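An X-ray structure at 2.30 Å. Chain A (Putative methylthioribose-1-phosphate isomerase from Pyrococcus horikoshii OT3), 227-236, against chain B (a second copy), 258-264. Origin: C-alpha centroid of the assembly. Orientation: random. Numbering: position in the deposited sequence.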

# COMPACT_ATOMS: atom_id res chain seq x y z
N ASP A 227 -0.58 -1.12 -3.73
CA ASP A 227 0.86 -0.84 -3.94
C ASP A 227 1.68 -2.13 -3.88
O ASP A 227 2.61 -2.32 -4.64
N ASN A 228 1.31 -2.99 -2.93
CA ASN A 228 1.85 -4.31 -2.73
C ASN A 228 1.85 -5.10 -4.04
O ASN A 228 2.65 -6.00 -4.20
N ALA A 229 0.91 -4.85 -4.93
CA ALA A 229 0.80 -5.74 -6.07
C ALA A 229 1.66 -5.27 -7.25
O ALA A 229 1.66 -5.91 -8.31
N ALA A 230 2.32 -4.11 -7.15
CA ALA A 230 3.01 -3.63 -8.39
C ALA A 230 4.12 -4.63 -8.77
O ALA A 230 4.37 -4.88 -9.94
N ALA A 231 4.77 -5.22 -7.77
CA ALA A 231 5.87 -6.14 -8.02
C ALA A 231 5.32 -7.39 -8.69
O ALA A 231 5.93 -7.95 -9.54
N PHE A 232 4.12 -7.78 -8.27
CA PHE A 232 3.47 -8.96 -8.78
C PHE A 232 3.12 -8.77 -10.26
O PHE A 232 3.43 -9.59 -11.12
N VAL A 233 2.49 -7.64 -10.58
CA VAL A 233 2.10 -7.47 -11.95
C VAL A 233 3.34 -7.34 -12.84
O VAL A 233 3.26 -7.71 -14.02
N MET A 234 4.45 -6.83 -12.29
CA MET A 234 5.71 -6.75 -13.05
C MET A 234 6.24 -8.17 -13.27
O MET A 234 6.60 -8.52 -14.40
N GLN A 235 6.27 -8.96 -12.18
CA GLN A 235 6.74 -10.33 -12.18
C GLN A 235 5.96 -11.18 -13.18
O GLN A 235 6.51 -12.04 -13.80
N GLN A 236 4.65 -10.95 -13.30
CA GLN A 236 3.83 -11.81 -14.16
C GLN A 236 3.96 -11.39 -15.61
O GLN A 236 3.32 -12.00 -16.43
N LYS B 258 1.06 -13.39 1.57
CA LYS B 258 0.25 -12.22 1.29
C LYS B 258 0.98 -11.30 0.32
O LYS B 258 2.21 -11.18 0.35
N ILE B 259 0.18 -10.74 -0.58
CA ILE B 259 0.59 -9.83 -1.62
C ILE B 259 1.49 -8.76 -1.00
O ILE B 259 1.20 -8.23 0.08
N GLY B 260 2.63 -8.53 -1.64
CA GLY B 260 3.64 -7.61 -1.16
C GLY B 260 4.90 -8.30 -0.67
O GLY B 260 5.97 -7.64 -0.62
N THR B 261 4.79 -9.58 -0.30
CA THR B 261 5.91 -10.39 0.22
C THR B 261 7.04 -10.43 -0.82
O THR B 261 8.20 -10.25 -0.50
N TYR B 262 6.69 -10.70 -2.07
CA TYR B 262 7.66 -10.72 -3.15
C TYR B 262 8.34 -9.35 -3.31
O TYR B 262 9.53 -9.25 -3.58
N MET B 263 7.57 -8.27 -3.22
CA MET B 263 8.12 -6.92 -3.17
C MET B 263 9.19 -6.82 -2.07
O MET B 263 10.30 -6.32 -2.30
N LEU B 264 8.87 -7.29 -0.87
CA LEU B 264 9.86 -7.23 0.20
C LEU B 264 11.10 -8.05 -0.14
O LEU B 264 12.21 -7.62 0.12

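K258(B) opens the chain B stretch and stays out of the contact. Its CA-to-CB bond points sideways, and the end of its side chain leads away. K258(B) O instead closes a type II turn, accepting T261(B) N at 3.1 Å and T261(B) OG1 at 2.7 Å.

I259(B) lies at the second position of this turn. Its CA-to-CB bond points sideways, but the t, p rotamer brings the tip nearer to chain A. I259(B) CG1 packs 4.0 Å from A229(A) CB, and I259(B) CD1 lies 3.8 Å from F232(A) CB. F232(A) is in the t rotamer. The N228(A) CA-to-CB bond points toward the chain B stretch; chi1 is m. N228(A) ND2 comes within 3.3 Å of I259(B) O, but the angle is too poor for a hydrogen bond; ND2 is satisfied elsewhere in the structure.

G260(B) is the N-cap residue. N228(A) OD1 sits 3.4 Å from G260(B) CA. An ideal CB on G260(B) would lie 2.3 Å from N228(A) OD1, a clash, and the backbone angles by themselves call for glycine. G260(B) CA also makes a CA-H...O contact with N228(A) O at 3.6 Å.

The T261(B) CA-to-CB bond points away, and its side chain touches nothing in the chain A stretch.

The Y262(B) CA-to-CB bond points toward the chain A stretch; chi1 is t. Y262(B) CD2 packs 3.8 Å from A231(A) CB. A231(A) O approaches the ring edge, 3.5 Å from Y262(B) CE2. Q235(A), extended as t, t, places NE2 over one ring face, 3.5 Å from Y262(B) CE1. Both Y262(B) OH and Q235(A) NE2 have hydrogen bonds elsewhere in the structure.

The M263(B) CA-to-CB bond also points toward the chain A stretch; chi1 is t. M263(B) CB meets A231(A) CB at 3.9 Å, and M263(B) CE lies 3.6 Å from N228(A) OD1. That oxygen is buried without a polar partner. L264(B) is out of reach. No hydrogen bond links the two stretches, so packing dominates.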

# COMPACT_ATOMS: atom_id res chain seq x y z
CB ASP A 227 1.31 0.17 -2.91
CG ASP A 227 0.56 1.49 -3.04
OD1 ASP A 227 0.41 1.94 -4.21
OD2 ASP A 227 0.13 2.05 -1.98
CB ASN A 228 1.04 -5.11 -1.69
CG ASN A 228 1.50 -4.84 -0.27
OD1 ASN A 228 2.68 -4.53 -0.04
ND2 ASN A 228 0.59 -4.99 0.67
CB ALA A 229 -0.67 -5.81 -6.50
CB ALA A 230 3.53 -2.23 -8.21
CB ALA A 231 6.53 -6.49 -6.74
CB PHE A 232 2.22 -9.27 -7.96
CG PHE A 232 1.51 -10.51 -8.45
CD1 PHE A 232 1.95 -11.77 -8.09
CD2 PHE A 232 0.44 -10.40 -9.34
CE1 PHE A 232 1.31 -12.91 -8.54
CE2 PHE A 232 -0.18 -11.54 -9.83
CZ PHE A 232 0.24 -12.79 -9.41
CB VAL A 233 1.08 -6.34 -12.16
CG1 VAL A 233 -0.14 -6.59 -11.31
CG2 VAL A 233 1.63 -4.96 -11.90
CB MET A 234 6.80 -5.94 -12.31
CG MET A 234 6.51 -4.44 -12.23
SD MET A 234 7.93 -3.54 -11.55
CE MET A 234 7.11 -2.29 -10.55
CB GLN A 235 6.56 -10.96 -10.79
CG GLN A 235 7.19 -12.35 -10.61
CD GLN A 235 6.57 -13.04 -9.42
OE1 GLN A 235 5.35 -13.00 -9.22
NE2 GLN A 235 7.39 -13.61 -8.55
CB GLN A 236 2.35 -11.79 -13.79
CG GLN A 236 2.07 -12.32 -12.40
CD GLN A 236 2.50 -13.76 -12.32
OE1 GLN A 236 3.38 -14.09 -11.51
NE2 GLN A 236 1.92 -14.59 -13.17
CB LYS B 258 -0.11 -11.41 2.53
CG LYS B 258 -1.46 -10.68 2.45
CD LYS B 258 -2.67 -11.63 2.47
CE LYS B 258 -3.88 -11.07 3.19
NZ LYS B 258 -4.87 -12.14 3.50
CB ILE B 259 -0.64 -9.24 -2.35
CG1 ILE B 259 -0.23 -8.48 -3.62
CG2 ILE B 259 -1.47 -8.39 -1.41
CD1 ILE B 259 0.37 -9.38 -4.69
CB THR B 261 5.49 -11.82 0.60
OG1 THR B 261 4.49 -11.82 1.64
CG2 THR B 261 6.69 -12.65 1.02
CB TYR B 262 6.97 -11.17 -4.44
CG TYR B 262 7.81 -11.02 -5.67
CD1 TYR B 262 8.99 -11.73 -5.82
CD2 TYR B 262 7.46 -10.14 -6.68
CE1 TYR B 262 9.79 -11.60 -6.95
CE2 TYR B 262 8.25 -10.00 -7.81
CZ TYR B 262 9.41 -10.74 -7.96
OH TYR B 262 10.21 -10.60 -9.06
CB MET B 263 7.02 -5.88 -2.95
CG MET B 263 7.55 -4.46 -2.95
SD MET B 263 7.71 -3.87 -1.27
CE MET B 263 5.98 -3.55 -0.94
CB LEU B 264 9.26 -7.75 1.50
CG LEU B 264 8.25 -6.82 2.14
CD1 LEU B 264 7.66 -7.46 3.39
CD2 LEU B 264 8.89 -5.50 2.46